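Local coordinates for chitosanase (Bacillus subtilis subsp. subtilis str. 168, PDB 7C6C), which hydrolyses internal beta-1,4 linkages between D-glucosamine residues of chitosan, as a secreted endo-acting glycosidase of family 46 with a lysozyme-like fold, at residues E31-G36 / R201-E206; D152-Y157 / Y189-N194. All coordinates share one frame; numbering follows the deposited sequence.

Contact 1 of 2, residues E31-G36 / R201-E206; sequences ERLDDG and RDEWRE
L33 and E203 make the main van der Waals part of this contact, leucine carbons against a carboxylate, between the loop that leaves strand 30-32 and the short helix 201-205. CD1 of L33 lies 3.9 Å from both CD and OE2 of E203, and the leucine CB stands 4.1 Å from OE1. E203 has CG anti to its backbone N (chi1 -174°) and then bends at chi2 (68°), which brings the carboxylate across the leucine side chain, OE2 near CD1 and OE1 near CB. The CB atoms of D35 and E203 meet at 4.4 Å, where the CA atoms of the two segments are nearest.

Charge enters without pairing across the segments. D35, the nucleophile by similarity to relatives, has its OD2 6.2 Å from OE1 of E203, while its own salt bridge is to R37. In the loop segment R32 NH2 donates to D34 OD1 at 3.0 Å, the oxygen lying in the guanidinium plane but being approached from above the carboxylate plane. The same arginine reaches D85 by a salt bridge and T87 by a hydrogen bond.

L33 also lies about 7 Å, side chain to side chain, from E19, the predicted proton donor. The segments therefore meet through aliphatic carbon and the flank of one carboxylate; D35 turns only its CB to E203 and gives OD2 to R37, so the two acids touch by carbon and not by oxygen.

Contact 2 of 2, residues D152-Y157 / Y189-N194; sequences DPDSFY and YDDLMN
A type I turn, D152 to S155, leads into helix 156-167 and brings D154 against D191 on the last turn of helix 177-193, in the mainly helical body of this family 46 enzyme. The turn is held from within: D152 OD2 accepts from D154 N at 3.1 Å, an Asx turn, while D152 O takes both S155 N and S155 OG. S155 is the N-cap of helix 156-167, its hydroxyl also receiving A158 N.

Across the contact the buried carboxylates of D154 and D191 meet with their planes 52° apart. D191 has CG anti to its backbone N (chi1 -171°), which carries its acid group out from the helix to the turn. There its OD2 rests 3.5 Å from both CA and CB of D154. Backbone amides of A196 and N197 bind the two oxygens of D154, and R162 forms a long, weak ion pair with D191 OD1 while bonding to P153 O. W204 packs on both aspartates. So close a meeting of acids suggests that a proton is held between them: D154 OD1 and D191 OD1 are 2.6 Å apart.

How the contacts relate
Contact 1 and contact 2 lie 14 Å apart, centre to centre; helix 201-205 belongs to contact 1 and packs against contact 2. In sequence the order is 31-36, 152-157, 189-194, 201-206, so contact 2 falls wholly between the two halves of contact 1. Helices 177-193 and 201-205 are consecutive, and the contacts touch directly at this junction: R205 NE probably bonds to M193 O at 2.6 Å, and R205 NH1 to N194 OD1. At the same junction W204 CB lies 3.5 Å from L192 O. Packing thus continues from the buried aspartate pair through helix 201-205 to the loop carrying the presumed nucleophile.

Contact 1 of 2, residues E31-G36 / R201-E206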
ATOM      1  N   GLU A  31      -2.900  -2.355 -14.132  1.00 11.59           N
ATOM      2  CA  GLU A  31      -1.933  -1.718 -15.009  1.00 12.87           C
ATOM      3  C   GLU A  31      -0.577  -2.395 -14.870  1.00 11.65           C
ATOM      4  O   GLU A  31      -0.170  -2.760 -13.768  1.00 11.14           O
ATOM      5  CB  GLU A  31      -1.791  -0.238 -14.635  1.00 14.79           C
ATOM      6  CG  GLU A  31      -1.113   0.591 -15.694  1.00 18.98           C
ATOM      7  CD  GLU A  31      -1.143   2.081 -15.393  1.00 22.84           C
ATOM      8  OE1 GLU A  31      -1.614   2.479 -14.308  1.00 23.01           O
ATOM      9  OE2 GLU A  31      -0.696   2.862 -16.255  1.00 25.76           O
ATOM     10  N   ARG A  32       0.120  -2.542 -15.993  1.00 12.80           N
ATOM     11  CA  ARG A  32       1.531  -2.901 -16.003  1.00 14.29           C
ATOM     12  C   ARG A  32       2.338  -1.629 -15.789  1.00 13.49           C
ATOM     13  O   ARG A  32       2.258  -0.701 -16.600  1.00 15.15           O
ATOM     14  CB  ARG A  32       1.880  -3.437 -17.386  1.00 17.90           C
ATOM     15  CG  ARG A  32       2.282  -4.865 -17.478  1.00 18.54           C
ATOM     16  CD  ARG A  32       2.976  -5.145 -18.830  1.00 14.74           C
ATOM     17  NE  ARG A  32       4.428  -4.985 -18.742  1.00 13.84           N
ATOM     18  CZ  ARG A  32       5.257  -5.880 -18.202  1.00 12.06           C
ATOM     19  NH1 ARG A  32       4.796  -7.037 -17.745  1.00 11.08           N
ATOM     20  NH2 ARG A  32       6.552  -5.617 -18.113  1.00 12.99           N
ATOM     21  N   LEU A  33       3.124  -1.573 -14.718  1.00 13.81           N
ATOM     22  CA  LEU A  33       3.907  -0.377 -14.427  1.00 15.18           C
ATOM     23  C   LEU A  33       5.360  -0.491 -14.854  1.00 14.64           C
ATOM     24  O   LEU A  33       6.112   0.476 -14.698  1.00 16.38           O
ATOM     25  CB  LEU A  33       3.820  -0.028 -12.943  1.00 15.96           C
ATOM     26  CG  LEU A  33       2.393   0.254 -12.475  1.00 16.61           C
ATOM     27  CD1 LEU A  33       2.360   0.535 -10.987  1.00 17.59           C
ATOM     28  CD2 LEU A  33       1.756   1.402 -13.265  1.00 17.63           C
ATOM     29  N   ASP A  34       5.774  -1.637 -15.393  1.00 13.93           N
ATOM     30  CA  ASP A  34       7.172  -1.866 -15.757  1.00 13.99           C
ATOM     31  C   ASP A  34       8.103  -1.658 -14.569  1.00 14.30           C
ATOM     32  O   ASP A  34       9.206  -1.124 -14.696  1.00 14.57           O
ATOM     33  CB  ASP A  34       7.596  -1.060 -16.984  1.00 14.45           C
ATOM     34  CG  ASP A  34       6.941  -1.572 -18.239  1.00 15.01           C
ATOM     35  OD1 ASP A  34       7.195  -2.741 -18.604  1.00 15.16           O
ATOM     36  OD2 ASP A  34       6.134  -0.826 -18.829  1.00 18.03           O
ATOM     37  N   ASP A  35       7.645  -2.108 -13.403  1.00 13.17           N
ATOM     38  CA  ASP A  35       8.397  -2.033 -12.162  1.00 13.38           C
ATOM     39  C   ASP A  35       8.866  -3.406 -11.715  1.00 12.49           C
ATOM     40  O   ASP A  35       9.189  -3.596 -10.536  1.00 13.28           O
ATOM     41  CB  ASP A  35       7.550  -1.377 -11.071  1.00 13.21           C
ATOM     42  CG  ASP A  35       6.290  -2.167 -10.752  1.00 13.65           C
ATOM     43  OD1 ASP A  35       5.929  -3.086 -11.524  1.00 12.52           O
ATOM     44  OD2 ASP A  35       5.673  -1.860  -9.715  1.00 14.94           O
ATOM     45  N   GLY A  36       8.881  -4.372 -12.636  1.00 11.82           N
ATOM     46  CA  GLY A  36       9.259  -5.727 -12.327  1.00 11.47           C
ATOM     47  C   GLY A  36       8.181  -6.546 -11.665  1.00 10.49           C
ATOM     48  O   GLY A  36       8.405  -7.735 -11.403  1.00 11.28           O
ATOM     49  N   ARG A 201      12.698   1.774  -9.514  1.00 16.13           N
ATOM     50  CA  ARG A 201      13.179   3.153  -9.435  1.00 18.45           C
ATOM     51  C   ARG A 201      12.288   4.181 -10.096  1.00 18.00           C
ATOM     52  O   ARG A 201      11.917   5.171  -9.482  1.00 18.07           O
ATOM     53  CB  ARG A 201      14.554   3.274 -10.084  1.00 22.57           C
ATOM     54  CG  ARG A 201      15.696   2.717  -9.278  1.00 27.85           C
ATOM     55  CD  ARG A 201      16.906   2.585 -10.189  1.00 32.25           C
ATOM     56  NE  ARG A 201      18.157   2.495  -9.455  1.00 34.95           N
ATOM     57  CZ  ARG A 201      19.314   2.156 -10.006  1.00 37.66           C
ATOM     58  NH1 ARG A 201      20.407   2.101  -9.261  1.00 38.34           N
ATOM     59  NH2 ARG A 201      19.373   1.865 -11.299  1.00 38.41           N
ATOM     60  N   ASP A 202      11.962   3.953 -11.359  1.00 18.17           N
ATOM     61  CA  ASP A 202      11.158   4.922 -12.104  1.00 18.80           C
ATOM     62  C   ASP A 202       9.822   5.168 -11.419  1.00 18.09           C
ATOM     63  O   ASP A 202       9.410   6.318 -11.223  1.00 19.27           O
ATOM     64  CB  ASP A 202      10.910   4.427 -13.532  1.00 20.35           C
ATOM     65  CG  ASP A 202      12.083   4.662 -14.462  1.00 22.28           C
ATOM     66  OD1 ASP A 202      13.101   5.249 -14.039  1.00 23.01           O
ATOM     67  OD2 ASP A 202      11.977   4.243 -15.634  1.00 22.69           O
ATOM     68  N   GLU A 203       9.124   4.096 -11.054  1.00 16.26           N
ATOM     69  CA  GLU A 203       7.808   4.253 -10.454  1.00 16.48           C
ATOM     70  C   GLU A 203       7.899   4.892  -9.076  1.00 15.55           C
ATOM     71  O   GLU A 203       7.098   5.774  -8.739  1.00 16.41           O
ATOM     72  CB  GLU A 203       7.099   2.899 -10.395  1.00 18.34           C
ATOM     73  CG  GLU A 203       5.659   2.982  -9.915  1.00 21.41           C
ATOM     74  CD  GLU A 203       4.733   3.691 -10.899  1.00 23.64           C
ATOM     75  OE1 GLU A 203       5.068   3.785 -12.098  1.00 24.43           O
ATOM     76  OE2 GLU A 203       3.668   4.174 -10.462  1.00 25.41           O
ATOM     77  N   TRP A 204       8.881   4.487  -8.270  1.00 14.16           N
ATOM     78  CA  TRP A 204       8.933   4.983  -6.901  1.00 14.46           C
ATOM     79  C   TRP A 204       9.383   6.437  -6.847  1.00 14.53           C
ATOM     80  O   TRP A 204       8.895   7.211  -6.017  1.00 14.67           O
ATOM     81  CB  TRP A 204       9.814   4.083  -6.043  1.00 13.47           C
ATOM     82  CG  TRP A 204       9.086   2.868  -5.566  1.00 12.14           C
ATOM     83  CD1 TRP A 204       7.874   2.406  -6.006  1.00 12.50           C
ATOM     84  CD2 TRP A 204       9.508   1.977  -4.534  1.00 12.41           C
ATOM     85  NE1 TRP A 204       7.525   1.274  -5.311  1.00 12.58           N
ATOM     86  CE2 TRP A 204       8.511   0.993  -4.399  1.00 12.26           C
ATOM     87  CE3 TRP A 204      10.639   1.919  -3.709  1.00 13.05           C
ATOM     88  CZ2 TRP A 204       8.609  -0.042  -3.472  1.00 12.75           C
ATOM     89  CZ3 TRP A 204      10.730   0.900  -2.786  1.00 14.11           C
ATOM     90  CH2 TRP A 204       9.727  -0.078  -2.681  1.00 13.15           C
ATOM     91  N   ARG A 205      10.261   6.833  -7.757  1.00 15.89           N
ATOM     92  CA  ARG A 205      10.710   8.219  -7.797  1.00 17.59           C
ATOM     93  C   ARG A 205       9.526   9.140  -8.100  1.00 18.57           C
ATOM     94  O   ARG A 205       9.454  10.249  -7.592  1.00 19.52           O
ATOM     95  CB  ARG A 205      11.849   8.402  -8.810  1.00 19.90           C
ATOM     96  CG  ARG A 205      13.210   8.038  -8.233  1.00 22.54           C
ATOM     97  CD  ARG A 205      14.329   7.958  -9.271  1.00 26.59           C
ATOM     98  NE  ARG A 205      15.528   7.369  -8.672  1.00 30.55           N
ATOM     99  CZ  ARG A 205      16.471   6.701  -9.335  1.00 33.87           C
ATOM    100  NH1 ARG A 205      17.510   6.207  -8.679  1.00 35.29           N
ATOM    101  NH2 ARG A 205      16.394   6.536 -10.646  1.00 35.24           N
ATOM    102  N   GLU A 206       8.591   8.663  -8.915  1.00 19.31           N
ATOM    103  CA  GLU A 206       7.404   9.433  -9.255  1.00 20.85           C
ATOM    104  C   GLU A 206       6.361   9.436  -8.148  1.00 18.45           C
ATOM    105  O   GLU A 206       5.346  10.123  -8.287  1.00 19.41           O
ATOM    106  CB  GLU A 206       6.784   8.903 -10.552  1.00 26.36           C
ATOM    107  CG  GLU A 206       7.246   9.641 -11.797  1.00 31.39           C
ATOM    108  CD  GLU A 206       6.872  11.113 -11.769  1.00 35.53           C
ATOM    109  OE1 GLU A 206       7.766  11.950 -11.524  1.00 37.12           O
ATOM    110  OE2 GLU A 206       5.682  11.435 -11.987  1.00 37.37           O
TER

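Contact 2 of 2, residues D152-Y157 / Y189-N194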
ATOM      1  N   ASP A 152      13.393  -7.526   2.420  1.00 21.04           N
ATOM      2  CA  ASP A 152      14.330  -6.836   1.546  1.00 20.21           C
ATOM      3  C   ASP A 152      14.621  -5.437   2.078  1.00 19.68           C
ATOM      4  O   ASP A 152      13.901  -4.916   2.935  1.00 19.46           O
ATOM      5  CB  ASP A 152      13.724  -6.744   0.153  1.00 20.07           C
ATOM      6  CG  ASP A 152      12.410  -6.017   0.154  1.00 18.77           C
ATOM      7  OD1 ASP A 152      11.400  -6.610   0.587  1.00 18.72           O
ATOM      8  OD2 ASP A 152      12.401  -4.833  -0.241  1.00 17.93           O
ATOM      9  N   PRO A 153      15.668  -4.779   1.563  1.00 20.30           N
ATOM     10  CA  PRO A 153      16.053  -3.463   2.105  1.00 19.91           C
ATOM     11  C   PRO A 153      15.060  -2.342   1.833  1.00 18.81           C
ATOM     12  O   PRO A 153      15.218  -1.258   2.413  1.00 19.27           O
ATOM     13  CB  PRO A 153      17.399  -3.177   1.427  1.00 20.49           C
ATOM     14  CG  PRO A 153      17.901  -4.508   0.985  1.00 21.34           C
ATOM     15  CD  PRO A 153      16.685  -5.301   0.631  1.00 21.00           C
ATOM     16  N   ASP A 154      14.064  -2.543   0.972  1.00 17.32           N
ATOM     17  CA  ASP A 154      13.042  -1.536   0.704  1.00 16.10           C
ATOM     18  C   ASP A 154      11.745  -1.815   1.450  1.00 15.20           C
ATOM     19  O   ASP A 154      10.750  -1.109   1.234  1.00 15.05           O
ATOM     20  CB  ASP A 154      12.751  -1.457  -0.797  1.00 16.44           C
ATOM     21  CG  ASP A 154      13.980  -1.127  -1.619  1.00 17.28           C
ATOM     22  OD1 ASP A 154      14.804  -0.303  -1.172  1.00 17.87           O
ATOM     23  OD2 ASP A 154      14.124  -1.694  -2.721  1.00 17.77           O
ATOM     24  N   SER A 155      11.736  -2.819   2.325  1.00 15.36           N
ATOM     25  CA  SER A 155      10.513  -3.293   2.948  1.00 15.24           C
ATOM     26  C   SER A 155      10.077  -2.388   4.096  1.00 14.56           C
ATOM     27  O   SER A 155      10.853  -1.604   4.647  1.00 15.67           O
ATOM     28  CB  SER A 155      10.698  -4.707   3.490  1.00 16.26           C
ATOM     29  OG  SER A 155      11.661  -4.727   4.533  1.00 17.13           O
ATOM     30  N   PHE A 156       8.802  -2.539   4.454  1.00 14.88           N
ATOM     31  CA  PHE A 156       8.184  -1.853   5.585  1.00 14.78           C
ATOM     32  C   PHE A 156       9.047  -1.935   6.842  1.00 15.84           C
ATOM     33  O   PHE A 156       9.389  -0.908   7.446  1.00 16.02           O
ATOM     34  CB  PHE A 156       6.824  -2.523   5.794  1.00 14.78           C
ATOM     35  CG  PHE A 156       6.021  -2.025   6.961  1.00 14.13           C
ATOM     36  CD1 PHE A 156       5.945  -0.678   7.293  1.00 13.61           C
ATOM     37  CD2 PHE A 156       5.280  -2.938   7.700  1.00 13.87           C
ATOM     38  CE1 PHE A 156       5.154  -0.267   8.358  1.00 13.97           C
ATOM     39  CE2 PHE A 156       4.494  -2.536   8.757  1.00 13.99           C
ATOM     40  CZ  PHE A 156       4.428  -1.199   9.087  1.00 13.62           C
ATOM     41  N   TYR A 157       9.406  -3.150   7.261  1.00 17.05           N
ATOM     42  CA  TYR A 157      10.152  -3.282   8.509  1.00 18.37           C
ATOM     43  C   TYR A 157      11.586  -2.784   8.372  1.00 18.94           C
ATOM     44  O   TYR A 157      12.154  -2.280   9.346  1.00 19.48           O
ATOM     45  CB  TYR A 157      10.079  -4.716   9.039  1.00 20.29           C
ATOM     46  CG  TYR A 157      10.619  -4.881  10.445  1.00 22.05           C
ATOM     47  CD1 TYR A 157      10.240  -4.018  11.468  1.00 23.05           C
ATOM     48  CD2 TYR A 157      11.508  -5.906  10.750  1.00 23.17           C
ATOM     49  CE1 TYR A 157      10.737  -4.166  12.750  1.00 24.50           C
ATOM     50  CE2 TYR A 157      12.010  -6.061  12.027  1.00 24.20           C
ATOM     51  CZ  TYR A 157      11.619  -5.191  13.022  1.00 25.28           C
ATOM     52  OH  TYR A 157      12.113  -5.338  14.296  1.00 26.86           O
ATOM     53  N   TYR A 189      11.292   8.672   2.100  1.00 15.59           N
ATOM     54  CA  TYR A 189      11.641   9.474   0.930  1.00 16.42           C
ATOM     55  C   TYR A 189      12.942   8.987   0.308  1.00 16.79           C
ATOM     56  O   TYR A 189      13.035   8.805  -0.912  1.00 16.69           O
ATOM     57  CB  TYR A 189      11.766  10.946   1.326  1.00 18.46           C
ATOM     58  CG  TYR A 189      12.199  11.837   0.186  1.00 20.68           C
ATOM     59  CD1 TYR A 189      11.263  12.404  -0.669  1.00 22.44           C
ATOM     60  CD2 TYR A 189      13.544  12.104  -0.048  1.00 21.69           C
ATOM     61  CE1 TYR A 189      11.650  13.215  -1.717  1.00 23.26           C
ATOM     62  CE2 TYR A 189      13.939  12.911  -1.097  1.00 23.32           C
ATOM     63  CZ  TYR A 189      12.987  13.465  -1.926  1.00 24.45           C
ATOM     64  OH  TYR A 189      13.362  14.272  -2.975  1.00 26.43           O
ATOM     65  N   ASP A 190      13.966   8.783   1.138  1.00 17.55           N
ATOM     66  CA  ASP A 190      15.255   8.330   0.627  1.00 18.31           C
ATOM     67  C   ASP A 190      15.126   6.976  -0.053  1.00 18.25           C
ATOM     68  O   ASP A 190      15.764   6.724  -1.082  1.00 18.91           O
ATOM     69  CB  ASP A 190      16.270   8.256   1.766  1.00 20.86           C
ATOM     70  CG  ASP A 190      16.685   9.624   2.274  1.00 24.58           C
ATOM     71  OD1 ASP A 190      16.473  10.624   1.556  1.00 24.95           O
ATOM     72  OD2 ASP A 190      17.233   9.691   3.392  1.00 26.53           O
ATOM     73  N   ASP A 191      14.300   6.093   0.502  1.00 17.68           N
ATOM     74  CA  ASP A 191      14.143   4.772  -0.096  1.00 17.26           C
ATOM     75  C   ASP A 191      13.411   4.843  -1.431  1.00 16.65           C
ATOM     76  O   ASP A 191      13.744   4.107  -2.367  1.00 17.36           O
ATOM     77  CB  ASP A 191      13.412   3.843   0.868  1.00 17.29           C
ATOM     78  CG  ASP A 191      13.410   2.418   0.389  1.00 16.91           C
ATOM     79  OD1 ASP A 191      14.521   1.864   0.288  1.00 17.47           O
ATOM     80  OD2 ASP A 191      12.329   1.865   0.101  1.00 16.92           O
ATOM     81  N   LEU A 192      12.410   5.721  -1.536  1.00 15.59           N
ATOM     82  CA  LEU A 192      11.683   5.873  -2.793  1.00 15.77           C
ATOM     83  C   LEU A 192      12.567   6.475  -3.874  1.00 16.78           C
ATOM     84  O   LEU A 192      12.414   6.145  -5.056  1.00 17.66           O
ATOM     85  CB  LEU A 192      10.435   6.731  -2.585  1.00 14.76           C
ATOM     86  CG  LEU A 192       9.333   6.099  -1.735  1.00 14.09           C
ATOM     87  CD1 LEU A 192       8.256   7.130  -1.440  1.00 14.03           C
ATOM     88  CD2 LEU A 192       8.754   4.866  -2.423  1.00 14.09           C
ATOM     89  N   MET A 193      13.497   7.351  -3.491  1.00 18.16           N
ATOM     90  CA  MET A 193      14.377   7.992  -4.461  1.00 20.07           C
ATOM     91  C   MET A 193      15.487   7.067  -4.931  1.00 21.10           C
ATOM     92  O   MET A 193      15.917   7.164  -6.081  1.00 22.32           O
ATOM     93  CB  MET A 193      14.966   9.271  -3.857  1.00 21.42           C
ATOM     94  CG  MET A 193      13.913  10.354  -3.711  1.00 22.63           C
ATOM     95  SD  MET A 193      13.266  10.972  -5.276  1.00 25.05           S
ATOM     96  CE  MET A 193      14.599  12.056  -5.785  1.00 27.20           C
ATOM     97  N   ASN A 194      15.966   6.172  -4.076  1.00 21.10           N
ATOM     98  CA  ASN A 194      17.082   5.291  -4.420  1.00 21.71           C
ATOM     99  C   ASN A 194      16.865   3.924  -3.795  1.00 21.23           C
ATOM    100  O   ASN A 194      17.587   3.512  -2.879  1.00 21.71           O
ATOM    101  CB  ASN A 194      18.417   5.909  -3.999  1.00 24.42           C
ATOM    102  CG  ASN A 194      18.777   7.125  -4.831  1.00 26.75           C
ATOM    103  OD1 ASN A 194      19.082   7.006  -6.021  1.00 28.04           O
ATOM    104  ND2 ASN A 194      18.736   8.297  -4.217  1.00 27.67           N
TER